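Long-range contacts in protein argonaute 5 (Arabidopsis thaliana, PDB 4G0O), which probably recognises the 5' nucleotide of small RNAs through its MID domain, so sorting the RNAs that argonaute 5 loads for gene regulation: residues V11-R22 with G75-D85; G26-Q34 with V113-M121. All blocks are in the same frame, centred on the assembly; numbering follows the deposited sequence.

Contact 1: residues V11-R22 with G75-D85; sequences VTSWTCVSFSTR and GLQLLIVILPD
The Phe19 ring meets Val81 CG1 at its edge, near the ring plane, with CE1 3.9 Å from that methyl. Its CB rests on Pro84, and Ile62 and Ala65 of helix 62-72 also touch the side chain. The Trp14 indole meets Ile80 CD1 obliquely, 4.0 Å from CE3. Phe46 packs edge-to-face with the indole, Phe54 meets it at a steep angle, and NE1 bonds to Lys47 O. The Asp85 carboxylate uses both oxygens. OD2 accepts from Ser20 OG at 2.6 Å. OD1 takes Thr21 N at 2.9 Å, and a weak bond from Arg22 N. Ser20 OG and Thr21 N both come in on the syn side but tilted out of the carboxylate plane, Thr21 N by 31°. The Arg22 guanidinium stands nearly perpendicular to this carboxylate, 81° apart, with a long salt bridge from NE to OD1, which lies at the guanidinium edge. Waters add further donors to OD1, so the negative charge is well surrounded and probably stabilised.

Between these ends run two neighbouring parallel strands of the Rossmann-like MID domain sheet. Thr15, Val17 and Phe19 bond alternately with Leu78, Ile80 and Ile82 through the backbone. One of these bonds, Ile82 N to Val17 O, is nearly straight at 173°. Cys16, Ser18, Ile80 and Ile82 face helix 27-42, whereas Val17 and Leu79 face helix 62-72. On that second face Val17 CG2 presses on Leu79 CD2 at 3.3 Å, a tight fit. Val17 CG2 lies beside its backbone N and anti to the carbonyl carbon, which turns it to Leu79.

At the other end the Gln77 amide binds two successive backbone N-H groups. OE1 receives Ser13 N at 3.0 Å from above the carbonyl plane, and Thr12 N in a bond so short that its exact length is doubtful. NE2 reaches Thr12 OG1 through a water.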
loop_
_atom_site.group_PDB
_atom_site.type_symbol
_atom_site.label_atom_id
_atom_site.label_comp_id
_atom_site.label_asym_id
_atom_site.label_seq_id
_atom_site.Cartn_x
_atom_site.Cartn_y
_atom_site.Cartn_z
ATOM N N VAL A 11 11.318 -5.417 0.402
ATOM C CA VAL A 11 10.579 -4.728 1.457
ATOM C C VAL A 11 10.542 -5.560 2.736
ATOM O O VAL A 11 10.023 -6.675 2.737
ATOM C CB VAL A 11 9.119 -4.422 1.021
ATOM C CG1 VAL A 11 8.392 -3.643 2.086
ATOM C CG2 VAL A 11 9.110 -3.643 -0.252
ATOM N N THR A 12 11.075 -4.995 3.817
ATOM C CA THR A 12 11.104 -5.636 5.135
ATOM C C THR A 12 10.138 -4.975 6.136
ATOM O O THR A 12 9.651 -5.614 7.073
ATOM C CB THR A 12 12.525 -5.584 5.744
ATOM O OG1 THR A 12 13.489 -5.980 4.757
ATOM C CG2 THR A 12 12.630 -6.516 6.943
ATOM N N SER A 13 9.879 -3.686 5.940
ATOM C CA SER A 13 9.000 -2.937 6.827
ATOM C C SER A 13 7.810 -2.346 6.058
ATOM O O SER A 13 7.968 -1.439 5.250
ATOM C CB SER A 13 9.798 -1.824 7.515
ATOM O OG SER A 13 9.072 -1.261 8.592
ATOM N N TRP A 14 6.622 -2.879 6.300
ATOM C CA TRP A 14 5.429 -2.431 5.589
ATOM C C TRP A 14 4.210 -2.689 6.470
ATOM O O TRP A 14 4.268 -3.500 7.390
ATOM C CB TRP A 14 5.278 -3.160 4.237
ATOM C CG TRP A 14 4.926 -4.611 4.410
ATOM C CD1 TRP A 14 5.791 -5.657 4.538
ATOM C CD2 TRP A 14 3.605 -5.171 4.520
ATOM N NE1 TRP A 14 5.091 -6.834 4.715
ATOM C CE2 TRP A 14 3.752 -6.557 4.709
ATOM C CE3 TRP A 14 2.318 -4.629 4.474
ATOM C CZ2 TRP A 14 2.665 -7.399 4.858
ATOM C CZ3 TRP A 14 1.247 -5.471 4.617
ATOM C CH2 TRP A 14 1.424 -6.841 4.804
ATOM N N THR A 15 3.119 -1.981 6.206
ATOM C CA THR A 15 1.847 -2.289 6.848
ATOM C C THR A 15 0.715 -1.645 6.068
ATOM O O THR A 15 0.945 -0.994 5.048
ATOM C CB THR A 15 1.798 -1.868 8.338
ATOM O OG1 THR A 15 0.614 -2.398 8.946
ATOM C CG2 THR A 15 1.818 -0.355 8.481
ATOM N N CYS A 16 -0.505 -1.832 6.550
ATOM C CA CYS A 16 -1.680 -1.404 5.814
ATOM C C CYS A 16 -2.598 -0.581 6.696
ATOM O O CYS A 16 -2.818 -0.924 7.864
ATOM C CB CYS A 16 -2.431 -2.625 5.325
ATOM S SG CYS A 16 -3.983 -2.269 4.501
ATOM N N VAL A 17 -3.135 0.498 6.130
ATOM C CA VAL A 17 -4.147 1.295 6.812
ATOM C C VAL A 17 -5.365 1.401 5.945
ATOM O O VAL A 17 -5.260 1.600 4.726
ATOM C CB VAL A 17 -3.674 2.729 7.075
ATOM C CG1 VAL A 17 -4.568 3.414 8.100
ATOM C CG2 VAL A 17 -2.295 2.702 7.576
ATOM N N SER A 18 -6.526 1.297 6.577
ATOM C CA SER A 18 -7.777 1.447 5.863
ATOM C C SER A 18 -8.630 2.568 6.434
ATOM O O SER A 18 -8.951 2.578 7.624
ATOM C CB SER A 18 -8.562 0.138 5.892
ATOM O OG SER A 18 -9.871 0.362 5.417
ATOM N N PHE A 19 -8.999 3.505 5.572
ATOM C CA PHE A 19 -9.950 4.539 5.934
ATOM C C PHE A 19 -11.325 4.248 5.330
ATOM O O PHE A 19 -12.192 5.115 5.277
ATOM C CB PHE A 19 -9.448 5.909 5.488
ATOM C CG PHE A 19 -8.079 6.254 6.022
ATOM C CD1 PHE A 19 -6.970 6.270 5.182
ATOM C CD2 PHE A 19 -7.897 6.532 7.365
ATOM C CE1 PHE A 19 -5.717 6.588 5.674
ATOM C CE2 PHE A 19 -6.644 6.835 7.866
ATOM C CZ PHE A 19 -5.550 6.867 7.017
ATOM N N SER A 20 -11.520 3.028 4.856
ATOM C CA SER A 20 -12.803 2.661 4.269
ATOM C C SER A 20 -13.710 2.044 5.312
ATOM O O SER A 20 -13.283 1.221 6.117
ATOM C CB SER A 20 -12.633 1.673 3.128
ATOM O OG SER A 20 -13.903 1.171 2.733
ATOM N N THR A 21 -14.973 2.439 5.278
ATOM C CA THR A 21 -15.959 1.924 6.208
ATOM C C THR A 21 -16.760 0.780 5.573
ATOM O O THR A 21 -17.287 -0.123 6.253
ATOM C CB THR A 21 -16.911 3.047 6.604
ATOM O OG1 THR A 21 -16.178 4.065 7.304
ATOM C CG2 THR A 21 -18.014 2.517 7.480
ATOM N N ARG A 22 -16.826 0.819 4.254
ATOM C CA ARG A 22 -17.750 -0.019 3.519
ATOM C C ARG A 22 -17.310 -1.476 3.447
ATOM O O ARG A 22 -18.138 -2.385 3.482
ATOM C CB ARG A 22 -17.916 0.531 2.111
ATOM C CG ARG A 22 -19.349 0.632 1.697
ATOM C CD ARG A 22 -19.982 1.913 2.213
ATOM N NE ARG A 22 -19.921 2.963 1.198
ATOM C CZ ARG A 22 -20.690 2.998 0.111
ATOM N NH1 ARG A 22 -21.589 2.038 -0.109
ATOM N NH2 ARG A 22 -20.561 3.992 -0.760
ATOM N N GLY A 75 10.801 3.047 10.697
ATOM C CA GLY A 75 11.546 2.427 9.618
ATOM C C GLY A 75 10.718 1.944 8.434
ATOM O O GLY A 75 11.282 1.370 7.490
ATOM N N LEU A 76 9.402 2.160 8.495
ATOM C CA LEU A 76 8.462 1.728 7.449
ATOM C C LEU A 76 9.016 2.008 6.060
ATOM O O LEU A 76 9.396 3.135 5.759
ATOM C CB LEU A 76 7.129 2.471 7.574
ATOM C CG LEU A 76 5.837 1.747 7.975
ATOM C CD1 LEU A 76 4.649 2.249 7.153
ATOM C CD2 LEU A 76 5.933 0.227 7.898
ATOM N N GLN A 77 9.058 0.980 5.221
ATOM C CA GLN A 77 9.515 1.128 3.850
ATOM C C GLN A 77 8.336 1.358 2.915
ATOM O O GLN A 77 8.514 1.794 1.781
ATOM C CB GLN A 77 10.306 -0.116 3.427
ATOM C CG GLN A 77 11.679 -0.225 4.099
ATOM C CD GLN A 77 12.373 -1.568 3.859
ATOM O OE1 GLN A 77 11.742 -2.629 3.861
ATOM N NE2 GLN A 77 13.683 -1.521 3.677
ATOM N N LEU A 78 7.127 1.066 3.396
ATOM C CA LEU A 78 5.927 1.146 2.550
ATOM C C LEU A 78 4.651 1.115 3.385
ATOM O O LEU A 78 4.518 0.292 4.279
ATOM C CB LEU A 78 5.896 -0.022 1.546
ATOM C CG LEU A 78 4.732 -0.093 0.550
ATOM C CD1 LEU A 78 4.835 1.032 -0.489
ATOM C CD2 LEU A 78 4.651 -1.457 -0.142
ATOM N N LEU A 79 3.714 2.009 3.086
ATOM C CA LEU A 79 2.396 1.975 3.713
ATOM C C LEU A 79 1.386 1.722 2.633
ATOM O O LEU A 79 1.290 2.510 1.685
ATOM C CB LEU A 79 2.040 3.318 4.344
ATOM C CG LEU A 79 1.261 3.285 5.665
ATOM C CD1 LEU A 79 0.440 4.568 5.874
ATOM C CD2 LEU A 79 0.407 2.041 5.789
ATOM N N ILE A 80 0.623 0.648 2.764
ATOM C CA ILE A 80 -0.431 0.406 1.799
ATOM C C ILE A 80 -1.661 1.085 2.351
ATOM O O ILE A 80 -2.159 0.712 3.421
ATOM C CB ILE A 80 -0.721 -1.085 1.600
ATOM C CG1 ILE A 80 0.483 -1.802 0.983
ATOM C CG2 ILE A 80 -1.948 -1.278 0.713
ATOM C CD1 ILE A 80 0.467 -3.290 1.250
ATOM N N VAL A 81 -2.147 2.099 1.643
ATOM C CA VAL A 81 -3.281 2.845 2.161
ATOM C C VAL A 81 -4.575 2.505 1.441
ATOM O O VAL A 81 -4.664 2.641 0.218
ATOM C CB VAL A 81 -3.050 4.349 2.071
ATOM C CG1 VAL A 81 -4.369 5.099 2.299
ATOM C CG2 VAL A 81 -2.010 4.760 3.078
ATOM N N ILE A 82 -5.584 2.069 2.189
ATOM C CA ILE A 82 -6.915 1.965 1.594
ATOM C C ILE A 82 -7.700 3.264 1.833
ATOM O O ILE A 82 -8.035 3.610 2.965
ATOM C CB ILE A 82 -7.697 0.724 2.089
ATOM C CG1 ILE A 82 -6.960 -0.569 1.715
ATOM C CG2 ILE A 82 -9.085 0.674 1.466
ATOM C CD1 ILE A 82 -7.553 -1.805 2.400
ATOM N N LEU A 83 -7.998 3.956 0.741
ATOM C CA LEU A 83 -8.621 5.283 0.763
ATOM C C LEU A 83 -10.047 5.279 1.293
ATOM O O LEU A 83 -10.747 4.273 1.217
ATOM C CB LEU A 83 -8.643 5.876 -0.658
ATOM C CG LEU A 83 -7.286 6.133 -1.308
ATOM C CD1 LEU A 83 -7.442 6.350 -2.818
ATOM C CD2 LEU A 83 -6.618 7.329 -0.615
ATOM N N PRO A 84 -10.496 6.428 1.811
ATOM C CA PRO A 84 -11.889 6.554 2.252
ATOM C C PRO A 84 -12.860 6.184 1.135
ATOM O O PRO A 84 -12.463 6.151 -0.038
ATOM C CB PRO A 84 -12.003 8.043 2.579
ATOM C CG PRO A 84 -10.649 8.413 3.006
ATOM C CD PRO A 84 -9.721 7.647 2.096
ATOM N N ASP A 85 -14.105 5.895 1.486
ATOM C CA ASP A 85 -15.087 5.538 0.469
ATOM C C ASP A 85 -15.430 6.730 -0.414
ATOM O O ASP A 85 -15.668 6.569 -1.604
ATOM C CB ASP A 85 -16.348 4.954 1.108
ATOM C CG ASP A 85 -16.056 3.702 1.919
ATOM O OD1 ASP A 85 -16.515 3.628 3.080
ATOM O OD2 ASP A 85 -15.352 2.799 1.405
HETATM O O HOH W 1 14.790 -4.160 2.691
HETATM O O HOH W 2 -14.756 6.075 4.182
HETATM O O HOH W 3 -17.225 5.760 5.312
HETATM O O HOH W 4 -19.052 5.043 3.378
#

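Contact 2: residues G26-Q34 with V113-M121; sequences GLPQEFCKQ and VNKLNKQYM
Phe31 is the main bump of helix 27-42 here, and Val113, Leu116 and Met121 shape the hollow that takes it. Val113 CG2 sits over the centre of one ring face, a CH-pi contact 3.8 Å from the centroid. Leu116 CD2 comes in at the ring edge, near its plane, 3.7 Å from Phe31 CD2. The Met121 CE methyl meets Phe31 CD2 obliquely at 3.4 Å, and SD makes a Met-aromatic contact, 5.3 Å from the centroid. Tyr120 turns its own edge to Phe31 CE2.

This wedge joins the first helix after strand 7-18 to the end of helix 110-115, the turn after it and the start of helix 118-131 in the MID domain. In that turn Leu116 takes positive phi, and Asn117 N-caps the next helix with a weak bond from Gln119 N to its OD1. An alanine in place of Phe31 is likely to open a gap and leave Val113 CG2 and Met121 without their aromatic surface.

Leu27 forms a second bump. Its chi1 of -176° swings CG toward Val113, and CD2 packs tightly against Val113 CG1 at 3.4 Å. Leu116 CD1 lies against Glu30 CG at 3.8 Å. One water donates to both Gln34 OE1 and Leu116 O.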
loop_
_atom_site.group_PDB
_atom_site.type_symbol
_atom_site.label_atom_id
_atom_site.label_comp_id
_atom_site.label_asym_id
_atom_site.label_seq_id
_atom_site.Cartn_x
_atom_site.Cartn_y
_atom_site.Cartn_z
ATOM N N GLY A 26 -12.254 -8.314 6.385
ATOM C CA GLY A 26 -11.220 -9.267 6.015
ATOM C C GLY A 26 -10.527 -8.928 4.705
ATOM O O GLY A 26 -9.539 -9.550 4.326
ATOM N N LEU A 27 -11.060 -7.936 4.010
ATOM C CA LEU A 27 -10.526 -7.508 2.732
ATOM C C LEU A 27 -9.101 -6.927 2.782
ATOM O O LEU A 27 -8.265 -7.286 1.931
ATOM C CB LEU A 27 -11.495 -6.542 2.055
ATOM C CG LEU A 27 -11.102 -6.071 0.656
ATOM C CD1 LEU A 27 -11.063 -7.230 -0.356
ATOM C CD2 LEU A 27 -12.056 -4.990 0.210
ATOM N N PRO A 28 -8.813 -6.022 3.752
ATOM C CA PRO A 28 -7.434 -5.516 3.837
ATOM C C PRO A 28 -6.382 -6.625 3.914
ATOM O O PRO A 28 -5.403 -6.582 3.159
ATOM C CB PRO A 28 -7.451 -4.690 5.130
ATOM C CG PRO A 28 -8.840 -4.144 5.183
ATOM C CD PRO A 28 -9.721 -5.259 4.637
ATOM N N GLN A 29 -6.586 -7.595 4.805
ATOM C CA GLN A 29 -5.706 -8.760 4.907
ATOM C C GLN A 29 -5.641 -9.554 3.617
ATOM O O GLN A 29 -4.564 -9.904 3.151
ATOM C CB GLN A 29 -6.191 -9.714 5.996
ATOM C CG GLN A 29 -5.542 -9.508 7.334
ATOM C CD GLN A 29 -4.061 -9.783 7.281
ATOM O OE1 GLN A 29 -3.577 -10.446 6.358
ATOM N NE2 GLN A 29 -3.325 -9.266 8.267
ATOM N N GLU A 30 -6.808 -9.873 3.073
ATOM C CA GLU A 30 -6.876 -10.694 1.873
ATOM C C GLU A 30 -6.230 -9.970 0.686
ATOM O O GLU A 30 -5.403 -10.550 -0.030
ATOM C CB GLU A 30 -8.330 -11.071 1.577
ATOM C CG GLU A 30 -8.616 -11.431 0.121
ATOM C CD GLU A 30 -8.191 -12.847 -0.251
ATOM O OE1 GLU A 30 -7.574 -13.554 0.583
ATOM O OE2 GLU A 30 -8.473 -13.256 -1.396
ATOM N N PHE A 31 -6.593 -8.697 0.504
ATOM C CA PHE A 31 -6.040 -7.875 -0.574
ATOM C C PHE A 31 -4.524 -7.712 -0.490
ATOM O O PHE A 31 -3.830 -7.804 -1.492
ATOM C CB PHE A 31 -6.686 -6.488 -0.607
ATOM C CG PHE A 31 -5.978 -5.524 -1.505
ATOM C CD1 PHE A 31 -5.134 -4.556 -0.982
ATOM C CD2 PHE A 31 -6.132 -5.605 -2.876
ATOM C CE1 PHE A 31 -4.466 -3.674 -1.804
ATOM C CE2 PHE A 31 -5.465 -4.729 -3.712
ATOM C CZ PHE A 31 -4.633 -3.757 -3.176
ATOM N N CYS A 32 -4.009 -7.459 0.703
ATOM C CA CYS A 32 -2.570 -7.329 0.861
ATOM C C CYS A 32 -1.891 -8.679 0.671
ATOM O O CYS A 32 -0.755 -8.743 0.208
ATOM C CB CYS A 32 -2.208 -6.732 2.221
ATOM S SG CYS A 32 -2.580 -4.970 2.385
ATOM N N LYS A 33 -2.584 -9.759 1.022
ATOM C CA LYS A 33 -1.980 -11.082 0.895
ATOM C C LYS A 33 -1.740 -11.409 -0.577
ATOM O O LYS A 33 -0.666 -11.883 -0.949
ATOM C CB LYS A 33 -2.834 -12.160 1.566
ATOM C CG LYS A 33 -2.284 -13.577 1.373
ATOM C CD LYS A 33 -2.954 -14.597 2.296
ATOM C CE LYS A 33 -2.306 -14.643 3.683
ATOM N NZ LYS A 33 -2.697 -13.502 4.569
ATOM N N GLN A 34 -2.736 -11.133 -1.410
ATOM C CA GLN A 34 -2.617 -11.361 -2.846
ATOM C C GLN A 34 -1.676 -10.363 -3.533
ATOM O O GLN A 34 -0.894 -10.748 -4.406
ATOM C CB GLN A 34 -3.999 -11.361 -3.523
ATOM C CG GLN A 34 -4.815 -12.624 -3.277
ATOM C CD GLN A 34 -6.227 -12.552 -3.861
ATOM O OE1 GLN A 34 -6.463 -11.953 -4.920
ATOM N NE2 GLN A 34 -7.173 -13.170 -3.166
ATOM N N VAL A 113 -10.126 -2.271 -4.671
ATOM C CA VAL A 113 -9.590 -3.287 -3.766
ATOM C C VAL A 113 -10.602 -4.418 -3.629
ATOM O O VAL A 113 -10.247 -5.601 -3.609
ATOM C CB VAL A 113 -9.262 -2.691 -2.373
ATOM C CG1 VAL A 113 -9.215 -3.775 -1.304
ATOM C CG2 VAL A 113 -7.954 -1.919 -2.421
ATOM N N ASN A 114 -11.871 -4.036 -3.557
ATOM C CA ASN A 114 -12.964 -4.991 -3.465
ATOM C C ASN A 114 -13.040 -5.964 -4.656
ATOM O O ASN A 114 -13.479 -7.095 -4.503
ATOM C CB ASN A 114 -14.295 -4.254 -3.307
ATOM C CG ASN A 114 -15.381 -5.148 -2.749
ATOM O OD1 ASN A 114 -15.152 -5.892 -1.792
ATOM N ND2 ASN A 114 -16.564 -5.107 -3.362
ATOM N N LYS A 115 -12.623 -5.521 -5.836
ATOM C CA LYS A 115 -12.687 -6.364 -7.030
ATOM C C LYS A 115 -11.612 -7.456 -7.021
ATOM O O LYS A 115 -11.784 -8.504 -7.649
ATOM C CB LYS A 115 -12.533 -5.540 -8.305
ATOM C CG LYS A 115 -13.624 -4.509 -8.621
ATOM C CD LYS A 115 -13.024 -3.506 -9.637
ATOM C CE LYS A 115 -14.005 -2.466 -10.186
ATOM N NZ LYS A 115 -14.982 -1.998 -9.170
ATOM N N LEU A 116 -10.507 -7.206 -6.320
ATOM C CA LEU A 116 -9.353 -8.110 -6.332
ATOM C C LEU A 116 -9.005 -8.549 -7.765
ATOM O O LEU A 116 -8.731 -9.729 -8.029
ATOM C CB LEU A 116 -9.588 -9.322 -5.427
ATOM C CG LEU A 116 -9.594 -9.080 -3.913
ATOM C CD1 LEU A 116 -10.086 -10.313 -3.174
ATOM C CD2 LEU A 116 -8.199 -8.684 -3.411
ATOM N N ASN A 117 -9.052 -7.594 -8.690
ATOM C CA ASN A 117 -8.684 -7.866 -10.066
ATOM C C ASN A 117 -7.176 -8.075 -10.151
ATOM O O ASN A 117 -6.395 -7.274 -9.638
ATOM C CB ASN A 117 -9.144 -6.743 -11.003
ATOM C CG ASN A 117 -9.273 -7.219 -12.450
ATOM O OD1 ASN A 117 -8.546 -8.109 -12.881
ATOM N ND2 ASN A 117 -10.216 -6.650 -13.188
ATOM N N LYS A 118 -6.761 -9.167 -10.774
ATOM C CA LYS A 118 -5.345 -9.493 -10.772
ATOM C C LYS A 118 -4.501 -8.601 -11.691
ATOM O O LYS A 118 -3.283 -8.473 -11.490
ATOM C CB LYS A 118 -5.128 -10.980 -11.059
ATOM C CG LYS A 118 -4.592 -11.720 -9.853
ATOM C CD LYS A 118 -5.116 -13.144 -9.781
ATOM C CE LYS A 118 -4.491 -14.027 -10.821
ATOM N NZ LYS A 118 -4.987 -15.433 -10.622
ATOM N N GLN A 119 -5.144 -7.975 -12.676
ATOM C CA GLN A 119 -4.459 -7.009 -13.529
ATOM C C GLN A 119 -4.301 -5.659 -12.821
ATOM O O GLN A 119 -3.367 -4.896 -13.096
ATOM C CB GLN A 119 -5.193 -6.825 -14.858
ATOM C CG GLN A 119 -4.569 -5.777 -15.783
ATOM C CD GLN A 119 -3.160 -6.153 -16.277
ATOM O OE1 GLN A 119 -2.183 -6.130 -15.514
ATOM N NE2 GLN A 119 -3.054 -6.484 -17.561
ATOM N N TYR A 120 -5.221 -5.363 -11.908
ATOM C CA TYR A 120 -5.109 -4.155 -11.098
ATOM C C TYR A 120 -3.916 -4.301 -10.161
ATOM O O TYR A 120 -3.092 -3.389 -10.025
ATOM C CB TYR A 120 -6.399 -3.924 -10.308
ATOM C CG TYR A 120 -6.313 -2.872 -9.219
ATOM C CD1 TYR A 120 -6.292 -1.523 -9.529
ATOM C CD2 TYR A 120 -6.299 -3.234 -7.875
ATOM C CE1 TYR A 120 -6.242 -0.547 -8.522
ATOM C CE2 TYR A 120 -6.244 -2.273 -6.863
ATOM C CZ TYR A 120 -6.216 -0.927 -7.194
ATOM O OH TYR A 120 -6.162 0.037 -6.199
ATOM N N MET A 121 -3.813 -5.469 -9.540
ATOM C CA MET A 121 -2.711 -5.760 -8.639
ATOM C C MET A 121 -1.369 -5.903 -9.364
ATOM O O MET A 121 -0.308 -5.635 -8.786
ATOM C CB MET A 121 -3.038 -6.993 -7.807
ATOM C CG MET A 121 -4.275 -6.769 -6.910
ATOM S SD MET A 121 -4.838 -8.307 -6.180
ATOM C CE MET A 121 -4.406 -8.050 -4.502
HETATM O O HOH W 5 -8.127 -12.612 -7.271
#

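After the short strand 3-5 the chain forms strand 7-18, then enters helix 27-42, so 11-22 and 26-34 follow each other closely. Residues 75-85 return much later, after helix 62-72, and contact 1 closes the loop between them and 11-22. Residues 113-121 come last and close the longer loop of contact 2. The two contacts alternate along the chain, so their loops cross rather than nest. They also touch: Cys32 of helix 27-42 packs against Cys16 and Ile80, while Pro28 packs against Cys16 and Ile82. This helix thus lies between the parallel sheet of contact 1 and the helical turn of contact 2.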